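Local structure of cadherin-related family member 2 (Mus musculus, 5CYX) at residues 16-21 with 95-100; 23-28 with 57-62; 71-76 with 90-95. The protein probably joins adjacent microvilli of epithelial cells by calcium-dependent binding of its extracellular cadherin repeats to CDHR5, and so controls how microvilli pack. One frame throughout, in Å; residues are numbered along the deposited sequence.

How the contacts relate
All three contacts lie in the first cadherin repeat, with centres 13 to 16 Å apart. Contacts 1 and 3 share strand 86-96 and Val95: contact 1 pairs this strand in parallel with 13-17, contact 3 pairs it antiparallel with 73-81. Contact 2 belongs to the other sheet and touches contact 1 through Leu20 and Leu62; its nearest atoms are about 5 Å from those of contact 3. None is wholly core: contact 1 joins buried and partly exposed residues, and contacts 2 and 3 add exposed ones. Contact 1 is dominated by carboxylates and calcium; contacts 2 and 3 combine backbone ladders with aromatic rings covered by aliphatic side chains.

Contact 1 of 3, residues 16-21 with 95-100; sequences LPEDLP and VEDRND. With CA (calcium ion), chain C; CA (calcium ion), chain B; CA (calcium ion), chain D.
Glu18 and Asp100 reach toward each other tip to tip, their carboxylate planes turned 66° apart, and two calcium ions join them. Glu18 OE2 lies 2.2 Å from the calcium ion of chain C, which also takes Asp97 OD1, Arg98 O and Asp100 OD1; Glu18 OE1 and Asp100 OD2 both bind the calcium ion of chain B. Glu18 OE2 and Asp97 OD1, 3.0 Å apart, share an ion; Asp97 also has a polar partner in Thr134. Arg98 N donates to the anti lone pair of Glu18 OE2 at 2.9 Å in a nearly straight bond. Glu18 CG lies between its backbone N and carbonyl carbon (chi1 75°), and the chain runs extended to the ions.

This is the calcium site at the junction of two cadherin repeats, where Glu18, just after strand 13-17, meets the Asp97-Asp100 linker; Glu69 serves both ions, Asp133 completes the shell of the chain C ion, and Asp67 and water 3 that of the chain B ion. Asn99 OD1 turns to a third calcium ion, that of chain D.

Before the calcium ligands, strands 13-17 and 86-96 end as a parallel pair, Leu16 beside Val95, Pro17 beside Glu96, with Glu96 N donating to Leu16 O at 2.9 Å and Glu18 N to Glu96 O at 3.1 Å. Arg98 is bent at chi2, its guanidinium held back along its own segment by NH2 donating to Asp97 O and by a salt bridge from NH1 to Glu96 OE1. Pro17 CB covers one face, 3.8 Å from Arg98 NE. The Asp19 carboxylate stands 87° to that plane; water 2 bridges Asp19 OD2 and Arg98 NE, while Asp195 is another polar partner of Asp19.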
loop_
_atom_site.group_PDB
_atom_site.type_symbol
_atom_site.label_atom_id
_atom_site.label_comp_id
_atom_site.label_asym_id
_atom_site.label_seq_id
_atom_site.Cartn_x
_atom_site.Cartn_y
_atom_site.Cartn_z
ATOM N N LEU A 16 -19.379 6.860 35.927
ATOM C CA LEU A 16 -18.698 8.167 35.912
ATOM C C LEU A 16 -17.681 8.272 34.767
ATOM O O LEU A 16 -16.950 7.342 34.536
ATOM C CB LEU A 16 -17.970 8.389 37.247
ATOM C CG LEU A 16 -18.929 8.373 38.452
ATOM C CD1 LEU A 16 -18.201 8.308 39.795
ATOM C CD2 LEU A 16 -19.851 9.583 38.426
ATOM N N PRO A 17 -17.599 9.414 34.081
ATOM C CA PRO A 17 -16.454 9.583 33.194
ATOM C C PRO A 17 -15.103 9.789 33.976
ATOM O O PRO A 17 -15.075 10.488 35.004
ATOM C CB PRO A 17 -16.803 10.845 32.415
ATOM C CG PRO A 17 -17.772 11.622 33.264
ATOM C CD PRO A 17 -18.290 10.700 34.341
ATOM N N GLU A 18 -14.032 9.190 33.445
ATOM C CA GLU A 18 -12.718 9.216 34.051
ATOM C C GLU A 18 -12.121 10.636 34.133
ATOM O O GLU A 18 -11.277 10.863 34.911
ATOM C CB GLU A 18 -11.771 8.246 33.338
ATOM C CG GLU A 18 -11.236 8.654 31.959
ATOM C CD GLU A 18 -10.007 7.878 31.537
ATOM O OE1 GLU A 18 -9.136 7.536 32.412
ATOM O OE2 GLU A 18 -9.839 7.614 30.316
ATOM N N ASP A 19 -12.615 11.589 33.346
ATOM C CA ASP A 19 -12.164 13.005 33.449
ATOM C C ASP A 19 -12.975 13.820 34.454
ATOM O O ASP A 19 -12.833 15.045 34.484
ATOM C CB ASP A 19 -12.196 13.684 32.075
ATOM C CG ASP A 19 -13.555 13.582 31.429
ATOM O OD1 ASP A 19 -14.467 13.122 32.125
ATOM O OD2 ASP A 19 -13.743 13.979 30.270
ATOM N N LEU A 20 -13.801 13.170 35.285
ATOM C CA LEU A 20 -14.486 13.840 36.385
ATOM C C LEU A 20 -13.434 14.391 37.326
ATOM O O LEU A 20 -12.603 13.644 37.813
ATOM C CB LEU A 20 -15.419 12.939 37.168
ATOM C CG LEU A 20 -16.330 13.582 38.222
ATOM C CD1 LEU A 20 -17.395 14.508 37.598
ATOM C CD2 LEU A 20 -17.040 12.496 39.013
ATOM N N PRO A 21 -13.427 15.708 37.526
ATOM C CA PRO A 21 -12.399 16.321 38.387
ATOM C C PRO A 21 -12.589 16.028 39.866
ATOM O O PRO A 21 -13.722 15.971 40.372
ATOM C CB PRO A 21 -12.588 17.832 38.169
ATOM C CG PRO A 21 -13.536 17.972 37.060
ATOM C CD PRO A 21 -14.321 16.707 36.933
ATOM N N VAL A 95 -16.253 3.111 35.470
ATOM C CA VAL A 95 -15.481 4.261 34.991
ATOM C C VAL A 95 -15.456 4.218 33.474
ATOM O O VAL A 95 -15.068 3.215 32.897
ATOM C CB VAL A 95 -14.051 4.270 35.564
ATOM C CG1 VAL A 95 -13.275 5.505 35.106
ATOM C CG2 VAL A 95 -14.096 4.284 37.079
ATOM N N GLU A 96 -15.930 5.270 32.815
ATOM C CA GLU A 96 -15.884 5.347 31.354
ATOM C C GLU A 96 -14.576 5.947 30.822
ATOM O O GLU A 96 -14.076 6.994 31.316
ATOM C CB GLU A 96 -17.029 6.190 30.801
ATOM C CG GLU A 96 -18.379 5.520 30.838
ATOM C CD GLU A 96 -19.428 6.246 29.988
ATOM O OE1 GLU A 96 -19.362 7.507 29.910
ATOM O OE2 GLU A 96 -20.307 5.541 29.417
ATOM N N ASP A 97 -14.087 5.331 29.757
ATOM C CA ASP A 97 -12.887 5.757 29.077
ATOM C C ASP A 97 -13.116 7.141 28.454
ATOM O O ASP A 97 -14.211 7.414 27.892
ATOM C CB ASP A 97 -12.489 4.748 27.964
ATOM C CG ASP A 97 -11.057 4.980 27.429
ATOM O OD1 ASP A 97 -10.213 5.606 28.131
ATOM O OD2 ASP A 97 -10.800 4.574 26.265
ATOM N N ARG A 98 -12.108 8.008 28.593
ATOM C CA ARG A 98 -12.082 9.290 27.802
ATOM C C ARG A 98 -10.692 9.436 27.127
ATOM O O ARG A 98 -9.680 8.758 27.538
ATOM C CB ARG A 98 -12.404 10.461 28.699
ATOM C CG ARG A 98 -13.823 10.474 29.245
ATOM C CD ARG A 98 -14.750 11.072 28.222
ATOM N NE ARG A 98 -16.144 11.051 28.634
ATOM C CZ ARG A 98 -16.985 10.044 28.486
ATOM N NH1 ARG A 98 -18.235 10.184 28.880
ATOM N NH2 ARG A 98 -16.615 8.888 27.957
ATOM N N ASN A 99 -10.625 10.249 26.077
ATOM C CA ASN A 99 -9.392 10.396 25.334
ATOM C C ASN A 99 -8.381 11.321 26.049
ATOM O O ASN A 99 -8.187 12.493 25.632
ATOM C CB ASN A 99 -9.650 10.866 23.928
ATOM C CG ASN A 99 -8.480 10.693 23.039
ATOM O OD1 ASN A 99 -7.489 10.064 23.405
ATOM N ND2 ASN A 99 -8.560 11.271 21.878
ATOM N N ASP A 100 -7.752 10.780 27.099
ATOM C CA ASP A 100 -6.719 11.496 27.862
ATOM C C ASP A 100 -5.342 10.910 27.603
ATOM O O ASP A 100 -4.419 11.312 28.268
ATOM C CB ASP A 100 -7.008 11.427 29.384
ATOM C CG ASP A 100 -7.134 9.941 29.902
ATOM O OD1 ASP A 100 -7.259 8.998 29.100
ATOM O OD2 ASP A 100 -7.049 9.704 31.106
HETATM CA CA CA C . -8.459 7.006 28.710
HETATM CA CA CA B . -6.776 7.869 32.249
HETATM CA CA CA D . -5.741 8.638 22.883
HETATM O O HOH W 1 -9.041 11.878 32.492
HETATM O O HOH W 2 -16.026 13.947 29.151
HETATM O O HOH W 3 -4.380 8.242 31.821
#

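Contact 2 of 3, residues 23-28 with 57-62; sequences GAVAFW and TGEVKL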
loop_
_atom_site.group_PDB
_atom_site.type_symbol
_atom_site.label_atom_id
_atom_site.label_comp_id
_atom_site.label_asym_id
_atom_site.label_seq_id
_atom_site.Cartn_x
_atom_site.Cartn_y
_atom_site.Cartn_z
ATOM N N GLY A 23 -13.217 16.720 43.476
ATOM C CA GLY A 23 -13.942 17.821 44.109
ATOM C C GLY A 23 -15.239 18.189 43.424
ATOM O O GLY A 23 -16.037 18.907 44.001
ATOM N N ALA A 24 -15.478 17.702 42.204
ATOM C CA ALA A 24 -16.795 17.861 41.584
ATOM C C ALA A 24 -17.756 16.946 42.289
ATOM O O ALA A 24 -17.357 15.898 42.796
ATOM C CB ALA A 24 -16.740 17.493 40.113
ATOM N N VAL A 25 -19.039 17.289 42.235
ATOM C CA VAL A 25 -20.078 16.425 42.766
ATOM C C VAL A 25 -20.278 15.223 41.829
ATOM O O VAL A 25 -20.647 15.391 40.668
ATOM C CB VAL A 25 -21.410 17.199 42.944
ATOM C CG1 VAL A 25 -22.542 16.253 43.303
ATOM C CG2 VAL A 25 -21.266 18.267 44.017
ATOM N N ALA A 26 -20.073 14.008 42.331
ATOM C CA ALA A 26 -20.277 12.842 41.515
ATOM C C ALA A 26 -21.771 12.490 41.482
ATOM O O ALA A 26 -22.287 12.054 40.458
ATOM C CB ALA A 26 -19.492 11.703 42.041
ATOM N N PHE A 27 -22.429 12.647 42.624
ATOM C CA PHE A 27 -23.826 12.367 42.770
ATOM C C PHE A 27 -24.300 12.651 44.192
ATOM O O PHE A 27 -23.470 12.916 45.113
ATOM C CB PHE A 27 -24.126 10.907 42.404
ATOM C CG PHE A 27 -23.302 9.906 43.142
ATOM C CD1 PHE A 27 -23.682 9.460 44.392
ATOM C CD2 PHE A 27 -22.149 9.380 42.583
ATOM C CE1 PHE A 27 -22.920 8.492 45.084
ATOM C CE2 PHE A 27 -21.386 8.420 43.268
ATOM C CZ PHE A 27 -21.771 7.987 44.521
ATOM N N TRP A 28 -25.623 12.569 44.342
ATOM C CA TRP A 28 -26.361 12.719 45.589
ATOM C C TRP A 28 -26.979 11.400 45.966
ATOM O O TRP A 28 -27.652 10.771 45.124
ATOM C CB TRP A 28 -27.520 13.705 45.424
ATOM C CG TRP A 28 -27.110 15.089 45.168
ATOM C CD1 TRP A 28 -26.884 15.657 43.968
ATOM C CD2 TRP A 28 -26.852 16.087 46.146
ATOM N NE1 TRP A 28 -26.504 16.968 44.124
ATOM C CE2 TRP A 28 -26.477 17.257 45.456
ATOM C CE3 TRP A 28 -26.929 16.113 47.537
ATOM C CZ2 TRP A 28 -26.165 18.431 46.096
ATOM C CZ3 TRP A 28 -26.604 17.308 48.198
ATOM C CH2 TRP A 28 -26.209 18.439 47.477
ATOM N N THR A 57 -26.453 15.737 54.071
ATOM C CA THR A 57 -27.129 16.153 52.864
ATOM C C THR A 57 -27.118 15.112 51.759
ATOM O O THR A 57 -27.898 15.233 50.824
ATOM C CB THR A 57 -26.545 17.459 52.287
ATOM O OG1 THR A 57 -25.315 17.180 51.609
ATOM C CG2 THR A 57 -26.353 18.502 53.376
ATOM N N GLY A 58 -26.207 14.149 51.824
ATOM C CA GLY A 58 -26.083 13.098 50.801
ATOM C C GLY A 58 -25.194 13.470 49.620
ATOM O O GLY A 58 -25.004 12.667 48.696
ATOM N N GLU A 59 -24.659 14.687 49.644
ATOM C CA GLU A 59 -23.753 15.167 48.615
ATOM C C GLU A 59 -22.496 14.288 48.585
ATOM O O GLU A 59 -21.816 14.155 49.592
ATOM C CB GLU A 59 -23.338 16.618 48.926
ATOM C CG GLU A 59 -22.598 17.311 47.807
ATOM C CD GLU A 59 -21.966 18.615 48.262
ATOM O OE1 GLU A 59 -20.977 18.600 49.050
ATOM O OE2 GLU A 59 -22.461 19.655 47.839
ATOM N N VAL A 60 -22.194 13.709 47.429
ATOM C CA VAL A 60 -20.990 12.920 47.245
ATOM C C VAL A 60 -20.100 13.514 46.193
ATOM O O VAL A 60 -20.442 13.517 45.018
ATOM C CB VAL A 60 -21.265 11.451 46.852
ATOM C CG1 VAL A 60 -19.955 10.675 46.774
ATOM C CG2 VAL A 60 -22.232 10.814 47.826
ATOM N N LYS A 61 -18.941 13.974 46.632
ATOM C CA LYS A 61 -17.887 14.474 45.755
ATOM C C LYS A 61 -16.829 13.427 45.474
ATOM O O LYS A 61 -16.559 12.570 46.330
ATOM C CB LYS A 61 -17.183 15.670 46.406
ATOM C CG LYS A 61 -18.065 16.881 46.537
ATOM C CD LYS A 61 -17.269 18.050 47.074
ATOM C CE LYS A 61 -18.135 19.290 47.277
ATOM N NZ LYS A 61 -17.343 20.280 48.068
ATOM N N LEU A 62 -16.213 13.537 44.300
ATOM C CA LEU A 62 -15.145 12.669 43.930
ATOM C C LEU A 62 -13.919 13.103 44.764
ATOM O O LEU A 62 -13.601 14.275 44.768
ATOM C CB LEU A 62 -14.823 12.799 42.467
ATOM C CG LEU A 62 -13.700 11.879 41.979
ATOM C CD1 LEU A 62 -14.136 10.414 41.947
ATOM C CD2 LEU A 62 -13.224 12.355 40.609
#
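The chi1 of Trp28, -66°, puts CG anti to the carbonyl carbon, and its chi2 of 89° turns the indole across the CB-CG bond; Glu59 CG stands anti to its own backbone N (chi1 -170°), and the aliphatic part of Glu59 is found over one face of the indole. Glu59 CB comes within 3.4 Å of Trp28 CZ3, and Glu59 CG makes a CH-pi contact with the six-membered ring, 4.1 Å from its centroid. Thr57 O meets the same ring at its edge, in plane, 3.5 Å from Trp28 CE3. On the opposite face of the sheet Phe27 and Val60 project together, flank against flank, and Val60 CB sits over the Phe27 ring, 3.8 Å above its plane and displaced toward the rim.

Val60 O accepts from two successive amides, Ala26 N at 2.8 Å and Phe27 N at 3.2 Å, while Val60 N returns a bond to Phe27 O. Thr57 OG1, in turn, receives Glu59 N at 3.2 Å, an ST turn leading into strand 59-62. Beyond the pair, Phe51 packs on Ala26, Val60 and Leu62, whereas Trp28 continues the ladder into a strand of the second subunit.

Two donors on one acceptor, with the register slipping by one residue between Val25 and Phe27, define a classic beta bulge in the antiparallel three-stranded sheet of this cadherin repeat.

Contact 3 of 3, residues 71-76 with 90-95; sequences VPFFKI and EMQVIV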
loop_
_atom_site.group_PDB
_atom_site.type_symbol
_atom_site.label_atom_id
_atom_site.label_comp_id
_atom_site.label_asym_id
_atom_site.label_seq_id
_atom_site.Cartn_x
_atom_site.Cartn_y
_atom_site.Cartn_z
ATOM N N VAL A 71 -8.040 1.464 36.808
ATOM C CA VAL A 71 -9.176 0.936 37.556
ATOM C C VAL A 71 -10.476 1.223 36.777
ATOM O O VAL A 71 -11.157 2.224 36.990
ATOM C CB VAL A 71 -9.239 1.457 38.996
ATOM C CG1 VAL A 71 -10.364 0.742 39.739
ATOM C CG2 VAL A 71 -7.908 1.195 39.748
ATOM N N PRO A 72 -10.808 0.333 35.850
ATOM C CA PRO A 72 -11.980 0.498 35.002
ATOM C C PRO A 72 -13.360 0.408 35.708
ATOM O O PRO A 72 -14.348 1.015 35.222
ATOM C CB PRO A 72 -11.814 -0.604 33.949
ATOM C CG PRO A 72 -10.911 -1.603 34.556
ATOM C CD PRO A 72 -10.011 -0.853 35.490
ATOM N N PHE A 73 -13.416 -0.331 36.819
ATOM C CA PHE A 73 -14.606 -0.431 37.649
ATOM C C PHE A 73 -14.186 -0.761 39.057
ATOM O O PHE A 73 -13.084 -1.250 39.270
ATOM C CB PHE A 73 -15.615 -1.481 37.075
ATOM C CG PHE A 73 -15.076 -2.887 37.035
ATOM C CD1 PHE A 73 -14.342 -3.335 35.937
ATOM C CD2 PHE A 73 -15.259 -3.752 38.113
ATOM C CE1 PHE A 73 -13.800 -4.635 35.906
ATOM C CE2 PHE A 73 -14.714 -5.057 38.105
ATOM C CZ PHE A 73 -13.966 -5.492 37.006
ATOM N N PHE A 74 -15.039 -0.483 40.028
ATOM C CA PHE A 74 -14.796 -0.910 41.401
ATOM C C PHE A 74 -16.093 -0.823 42.203
ATOM O O PHE A 74 -17.034 -0.179 41.771
ATOM C CB PHE A 74 -13.682 -0.079 42.051
ATOM C CG PHE A 74 -13.986 1.397 42.102
ATOM C CD1 PHE A 74 -13.649 2.230 41.040
ATOM C CD2 PHE A 74 -14.623 1.949 43.194
ATOM C CE1 PHE A 74 -13.943 3.589 41.075
ATOM C CE2 PHE A 74 -14.903 3.317 43.244
ATOM C CZ PHE A 74 -14.576 4.132 42.173
ATOM N N LYS A 75 -16.153 -1.514 43.331
ATOM C CA LYS A 75 -17.317 -1.506 44.234
ATOM C C LYS A 75 -17.163 -0.535 45.409
ATOM O O LYS A 75 -16.053 -0.348 45.968
ATOM C CB LYS A 75 -17.525 -2.884 44.888
ATOM C CG LYS A 75 -18.045 -3.920 43.960
ATOM C CD LYS A 75 -18.248 -5.276 44.664
ATOM C CE LYS A 75 -18.513 -6.368 43.614
ATOM N NZ LYS A 75 -19.331 -5.885 42.437
ATOM N N ILE A 76 -18.301 -0.027 45.854
ATOM C CA ILE A 76 -18.355 0.732 47.097
ATOM C C ILE A 76 -19.489 0.211 47.955
ATOM O O ILE A 76 -20.409 -0.388 47.460
ATOM C CB ILE A 76 -18.536 2.249 46.851
ATOM C CG1 ILE A 76 -19.710 2.510 45.902
ATOM C CG2 ILE A 76 -17.265 2.816 46.279
ATOM C CD1 ILE A 76 -20.086 3.979 45.742
ATOM N N GLU A 90 -24.173 -2.626 48.433
ATOM C CA GLU A 90 -23.063 -2.421 47.512
ATOM C C GLU A 90 -23.556 -1.773 46.232
ATOM O O GLU A 90 -24.694 -1.967 45.822
ATOM C CB GLU A 90 -22.334 -3.719 47.217
ATOM C CG GLU A 90 -21.655 -4.276 48.460
ATOM C CD GLU A 90 -20.911 -5.569 48.212
ATOM O OE1 GLU A 90 -21.345 -6.361 47.345
ATOM O OE2 GLU A 90 -19.899 -5.806 48.901
ATOM N N MET A 91 -22.682 -0.970 45.643
ATOM C CA MET A 91 -22.949 -0.231 44.420
ATOM C C MET A 91 -21.711 -0.412 43.598
ATOM O O MET A 91 -20.587 -0.324 44.115
ATOM C CB MET A 91 -23.076 1.253 44.760
ATOM C CG MET A 91 -23.491 2.176 43.642
ATOM S SD MET A 91 -25.197 2.709 43.903
ATOM C CE MET A 91 -25.908 2.465 42.273
ATOM N N GLN A 92 -21.884 -0.670 42.327
ATOM C CA GLN A 92 -20.765 -0.689 41.427
ATOM C C GLN A 92 -20.550 0.671 40.712
ATOM O O GLN A 92 -21.501 1.309 40.284
ATOM C CB GLN A 92 -20.948 -1.783 40.399
ATOM C CG GLN A 92 -19.657 -2.080 39.660
ATOM C CD GLN A 92 -19.833 -3.177 38.638
ATOM O OE1 GLN A 92 -20.825 -3.196 37.890
ATOM N NE2 GLN A 92 -18.862 -4.082 38.572
ATOM N N VAL A 93 -19.277 1.049 40.575
ATOM C CA VAL A 93 -18.862 2.207 39.811
ATOM C C VAL A 93 -18.225 1.739 38.489
ATOM O O VAL A 93 -17.204 1.077 38.513
ATOM C CB VAL A 93 -17.910 3.099 40.627
ATOM C CG1 VAL A 93 -17.537 4.326 39.832
ATOM C CG2 VAL A 93 -18.560 3.500 41.930
ATOM N N ILE A 94 -18.893 2.015 37.349
ATOM C CA ILE A 94 -18.293 1.861 36.041
ATOM C C ILE A 94 -17.559 3.178 35.719
ATOM O O ILE A 94 -18.172 4.252 35.722
ATOM C CB ILE A 94 -19.359 1.526 34.974
ATOM C CG1 ILE A 94 -20.209 0.297 35.372
ATOM C CG2 ILE A 94 -18.740 1.282 33.607
ATOM C CD1 ILE A 94 -19.382 -0.914 35.796
ATOM N N VAL A 95 -16.253 3.111 35.470
ATOM C CA VAL A 95 -15.481 4.261 34.991
ATOM C C VAL A 95 -15.456 4.218 33.474
ATOM O O VAL A 95 -15.068 3.215 32.897
ATOM C CB VAL A 95 -14.051 4.270 35.564
ATOM C CG1 VAL A 95 -13.275 5.505 35.106
ATOM C CG2 VAL A 95 -14.096 4.284 37.079
#
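Strands 73-81 and 86-96 form a beta hairpin, and this contact is the end of its ladder farther from the turn, where Phe74 and Val93 make an antiparallel hydrogen-bonded pair. Phe74 N donates to Val93 O at 3.1 Å and Val93 N to Phe74 O at 2.8 Å. Ile76 and Met91, two residues along, form the next hydrogen-bonded pair, again with two backbone hydrogen bonds, and Val95 N closes the ladder on Pro72 O at 2.8 Å.

Phe74 CG lies between the backbone N and the carbonyl carbon (chi1 60°), and the ring lies alongside Val93. Val93 CB stands 3.8 Å above the ring plane, offset toward the rim, and makes a CH-pi contact 15° off the ring normal. Ile76 CG1 rests 3.8 Å from Met91 CB on the face of the sheet that carries Phe74 and Val93. In the cadherin sandwich this is the inward side of the sheet: Phe51 of the other sheet packs on Phe74 and Ile76, and Tyr50 stacks on the Phe74 ring. An alanine at Phe74 would probably leave Val93 without the ring it covers and Tyr50 without its stacking mate, opening a gap between the sheets.

On the reverse face Phe73 and Gln92 cross obliquely, ring and amide planes 71° apart, with Gln92 NE2 3.6 Å from Phe73 CD2; Asn196 of the third subunit packs on both residues.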